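Local coordinates for protein 3,4-dihydroxybenzoate decarboxylase (Enterobacter cloacae, PDB 5NY5) that probably catalyses the reversible decarboxylation of 3,4-dihydroxybenzoate to catechol, using a prenylated flavin cofactor together with a metal ion, at residues 169-174 with 285-290. Numbering follows the deposited sequence.
Sequences IHRLCV and HAMPEF
Arg171 reaches from strand 169-174 to Glu289, just past the end of strand 285-288, and closes a salt bridge with it. Both terminal nitrogens of the guanidinium turn end-on to the same oxygen: NH2 of Arg171 donates to OE1 of Glu289 at 2.7 Å, and NH1 of Arg171 gives that OE1 a more bent bond of 3.0 Å. OE1 lies in the guanidinium plane, but the carboxylate is turned 55° against it; OE1 receives NH2 on its syn lone pair, whereas NH1 comes from above the carboxylate plane. The Arg171 chain, extended from CG to NE, spans the gap between strands whose axes come no closer than 9.4 Å, and a bend at chi2 (-68°) in Glu289 lets the two side chains meet nearly at right angles.

Van der Waals contact comes from selenomethionine Met287, which slides past Arg171 in the opposite direction. Its CB lies 3.7 Å from NH1 of Arg171, and its SE lies 4.1 Å from CD of Arg171. Met287 also touches Cys150 of strand 148-157.

The contact ties the antiparallel sheet of the Rift-related domain to segment 285-290 at the prenylated-FMN site, empty here, to which Ile169, His170 and Arg171 belong. Two donors converging on one carboxylate oxygen should restrict rotation of the guanidinium even without cofactor, a pairing consistent with the Glu-Arg-Glu network of UbiD enzymes.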
ATOM      1  N   ILE A 169      13.852 -19.694 -36.546  1.00 66.21           N
ATOM      2  CA  ILE A 169      12.497 -20.115 -36.885  1.00 64.88           C
ATOM      3  C   ILE A 169      11.646 -18.872 -37.103  1.00 65.71           C
ATOM      4  O   ILE A 169      11.585 -17.993 -36.235  1.00 66.55           O
ATOM      5  CB  ILE A 169      11.892 -21.012 -35.792  1.00 63.44           C
ATOM      6  CG1 ILE A 169      12.754 -22.260 -35.592  1.00 62.76           C
ATOM      7  CG2 ILE A 169      10.466 -21.402 -36.154  1.00 62.29           C
ATOM      8  CD1 ILE A 169      12.141 -23.290 -34.668  1.00 61.37           C
ATOM      9  N   HIS A 170      10.992 -18.803 -38.257  1.00 65.63           N
ATOM     10  CA  HIS A 170      10.143 -17.680 -38.621  1.00 66.49           C
ATOM     11  C   HIS A 170       8.804 -18.203 -39.118  1.00 65.35           C
ATOM     12  O   HIS A 170       8.631 -19.398 -39.372  1.00 64.07           O
ATOM     13  CB  HIS A 170      10.791 -16.811 -39.708  1.00 68.18           C
ATOM     14  CG  HIS A 170      12.183 -16.369 -39.385  1.00 69.49           C
ATOM     15  ND1 HIS A 170      12.503 -15.057 -39.114  1.00 71.29           N
ATOM     16  CD2 HIS A 170      13.341 -17.064 -39.298  1.00 69.42           C
ATOM     17  CE1 HIS A 170      13.797 -14.963 -38.869  1.00 72.28           C
ATOM     18  NE2 HIS A 170      14.330 -16.167 -38.976  1.00 71.48           N
ATOM     19  N   ARG A 171       7.851 -17.287 -39.258  1.00 65.99           N
ATOM     20  CA  ARG A 171       6.581 -17.569 -39.907  1.00 65.37           C
ATOM     21  C   ARG A 171       6.476 -16.719 -41.164  1.00 66.75           C
ATOM     22  O   ARG A 171       6.936 -15.574 -41.189  1.00 68.29           O
ATOM     23  CB  ARG A 171       5.394 -17.303 -38.976  1.00 65.00           C
ATOM     24  CG  ARG A 171       5.194 -15.847 -38.597  1.00 66.54           C
ATOM     25  CD  ARG A 171       4.046 -15.696 -37.616  1.00 66.21           C
ATOM     26  NE  ARG A 171       3.799 -14.300 -37.271  1.00 67.84           N
ATOM     27  CZ  ARG A 171       2.969 -13.904 -36.313  1.00 68.07           C
ATOM     28  NH1 ARG A 171       2.308 -14.802 -35.596  1.00 66.76           N
ATOM     29  NH2 ARG A 171       2.804 -12.614 -36.067  1.00 69.75           N
ATOM     30  N   LEU A 172       5.883 -17.288 -42.210  1.00 66.35           N
ATOM     31  CA  LEU A 172       5.819 -16.642 -43.514  1.00 67.72           C
ATOM     32  C   LEU A 172       4.395 -16.694 -44.041  1.00 67.53           C
ATOM     33  O   LEU A 172       3.749 -17.745 -43.991  1.00 66.21           O
ATOM     34  CB  LEU A 172       6.773 -17.308 -44.511  1.00 67.88           C
ATOM     35  CG  LEU A 172       8.270 -17.199 -44.209  1.00 68.44           C
ATOM     36  CD1 LEU A 172       8.742 -18.324 -43.299  1.00 66.92           C
ATOM     37  CD2 LEU A 172       9.070 -17.171 -45.497  1.00 69.67           C
ATOM     38  N   CYS A 173       3.916 -15.565 -44.551  1.00 69.01           N
ATOM     39  CA  CYS A 173       2.582 -15.463 -45.121  1.00 69.21           C
ATOM     40  C   CYS A 173       2.679 -15.450 -46.640  1.00 70.27           C
ATOM     41  O   CYS A 173       3.497 -14.720 -47.208  1.00 71.72           O
ATOM     42  CB  CYS A 173       1.874 -14.202 -44.621  1.00 70.29           C
ATOM     43  SG  CYS A 173       0.194 -13.984 -45.240  1.00 70.77           S
ATOM     44  N   VAL A 174       1.847 -16.259 -47.292  1.00 69.72           N
ATOM     45  CA  VAL A 174       1.855 -16.338 -48.747  1.00 70.83           C
ATOM     46  C   VAL A 174       1.196 -15.088 -49.315  1.00 72.64           C
ATOM     47  O   VAL A 174       0.049 -14.769 -48.981  1.00 72.63           O
ATOM     48  CB  VAL A 174       1.149 -17.609 -49.232  1.00 69.84           C
ATOM     49  CG1 VAL A 174       1.076 -17.630 -50.746  1.00 71.25           C
ATOM     50  CG2 VAL A 174       1.863 -18.842 -48.709  1.00 68.24           C
ATOM     51  N   HIS A 285      -5.601  -8.231 -39.117  1.00 65.46           N
ATOM     52  CA  HIS A 285      -4.887  -9.141 -38.242  1.00 63.62           C
ATOM     53  C   HIS A 285      -3.879  -9.955 -39.037  1.00 63.40           C
ATOM     54  O   HIS A 285      -3.956 -10.059 -40.264  1.00 64.45           O
ATOM     55  CB  HIS A 285      -5.851 -10.084 -37.514  1.00 62.30           C
ATOM     56  CG  HIS A 285      -6.863  -9.377 -36.671  1.00 62.49           C
ATOM     57  ND1 HIS A 285      -8.210  -9.386 -36.961  1.00 63.15           N
ATOM     58  CD2 HIS A 285      -6.724  -8.632 -35.550  1.00 62.24           C
ATOM     59  CE1 HIS A 285      -8.858  -8.682 -36.051  1.00 63.29           C
ATOM     60  NE2 HIS A 285      -7.979  -8.212 -35.185  1.00 62.73           N
ATOM     61  N   ALA A 286      -2.926 -10.536 -38.314  1.00 62.10           N
ATOM     62  CA  ALA A 286      -1.933 -11.408 -38.922  1.00 61.79           C
ATOM     63  C   ALA A 286      -2.254 -12.863 -38.617  1.00 60.31           C
ATOM     64  O   ALA A 286      -2.655 -13.622 -39.504  1.00 60.52           O
ATOM     65  CB  ALA A 286      -0.531 -11.059 -38.421  1.00 61.63           C
HETATM   66  N   MSE A 287      -2.103 -13.245 -37.356  1.00 58.92           N
HETATM   67  CA  MSE A 287      -2.216 -14.634 -36.951  1.00 57.55           C
HETATM   68  C   MSE A 287      -2.499 -14.731 -35.458  1.00 57.59           C
HETATM   69  O   MSE A 287      -2.183 -13.809 -34.710  1.00 59.96           O
HETATM   70  CB  MSE A 287      -0.923 -15.375 -37.279  1.00 57.75           C
HETATM   71  CG  MSE A 287      -1.099 -16.713 -37.953  1.00 58.61           C
HETATM   72 SE   MSE A 287       0.540 -17.740 -37.817  1.00 56.19          SE
HETATM   73  CE  MSE A 287       0.186 -18.674 -36.146  1.00 54.35           C
ATOM     74  N   PRO A 288      -3.093 -15.838 -35.020  1.00 55.33           N
ATOM     75  CA  PRO A 288      -3.156 -16.103 -33.579  1.00 54.14           C
ATOM     76  C   PRO A 288      -1.754 -16.164 -32.989  1.00 53.58           C
ATOM     77  O   PRO A 288      -0.874 -16.857 -33.504  1.00 53.47           O
ATOM     78  CB  PRO A 288      -3.865 -17.458 -33.498  1.00 53.40           C
ATOM     79  CG  PRO A 288      -4.655 -17.540 -34.749  1.00 54.37           C
ATOM     80  CD  PRO A 288      -3.859 -16.827 -35.797  1.00 55.41           C
ATOM     81  N   GLU A 289      -1.549 -15.425 -31.907  1.00 53.33           N
ATOM     82  CA  GLU A 289      -0.265 -15.379 -31.230  1.00 52.91           C
ATOM     83  C   GLU A 289      -0.260 -16.327 -30.037  1.00 51.61           C
ATOM     84  O   GLU A 289      -1.293 -16.859 -29.626  1.00 51.09           O
ATOM     85  CB  GLU A 289       0.057 -13.951 -30.785  1.00 53.62           C
ATOM     86  CG  GLU A 289       0.051 -12.927 -31.909  1.00 55.09           C
ATOM     87  CD  GLU A 289       1.187 -13.123 -32.894  1.00 55.68           C
ATOM     88  OE1 GLU A 289       1.109 -12.564 -34.007  1.00 56.90           O
ATOM     89  OE2 GLU A 289       2.160 -13.829 -32.558  1.00 55.03           O
ATOM     90  N   PHE A 290       0.930 -16.532 -29.474  1.00 51.23           N
ATOM     91  CA  PHE A 290       1.054 -17.459 -28.357  1.00 50.13           C
ATOM     92  C   PHE A 290       0.272 -17.058 -27.103  1.00 49.68           C
ATOM     93  O   PHE A 290      -0.166 -17.975 -26.387  1.00 48.87           O
ATOM     94  CB  PHE A 290       2.541 -17.684 -28.028  1.00 50.01           C
ATOM     95  CG  PHE A 290       3.216 -16.516 -27.366  1.00 50.44           C
ATOM     96  CD1 PHE A 290       3.241 -16.408 -25.987  1.00 49.87           C
ATOM     97  CD2 PHE A 290       3.841 -15.539 -28.121  1.00 51.53           C
ATOM     98  CE1 PHE A 290       3.862 -15.341 -25.372  1.00 50.37           C
ATOM     99  CE2 PHE A 290       4.466 -14.469 -27.509  1.00 52.07           C
ATOM    100  CZ  PHE A 290       4.475 -14.372 -26.134  1.00 51.48           C
TER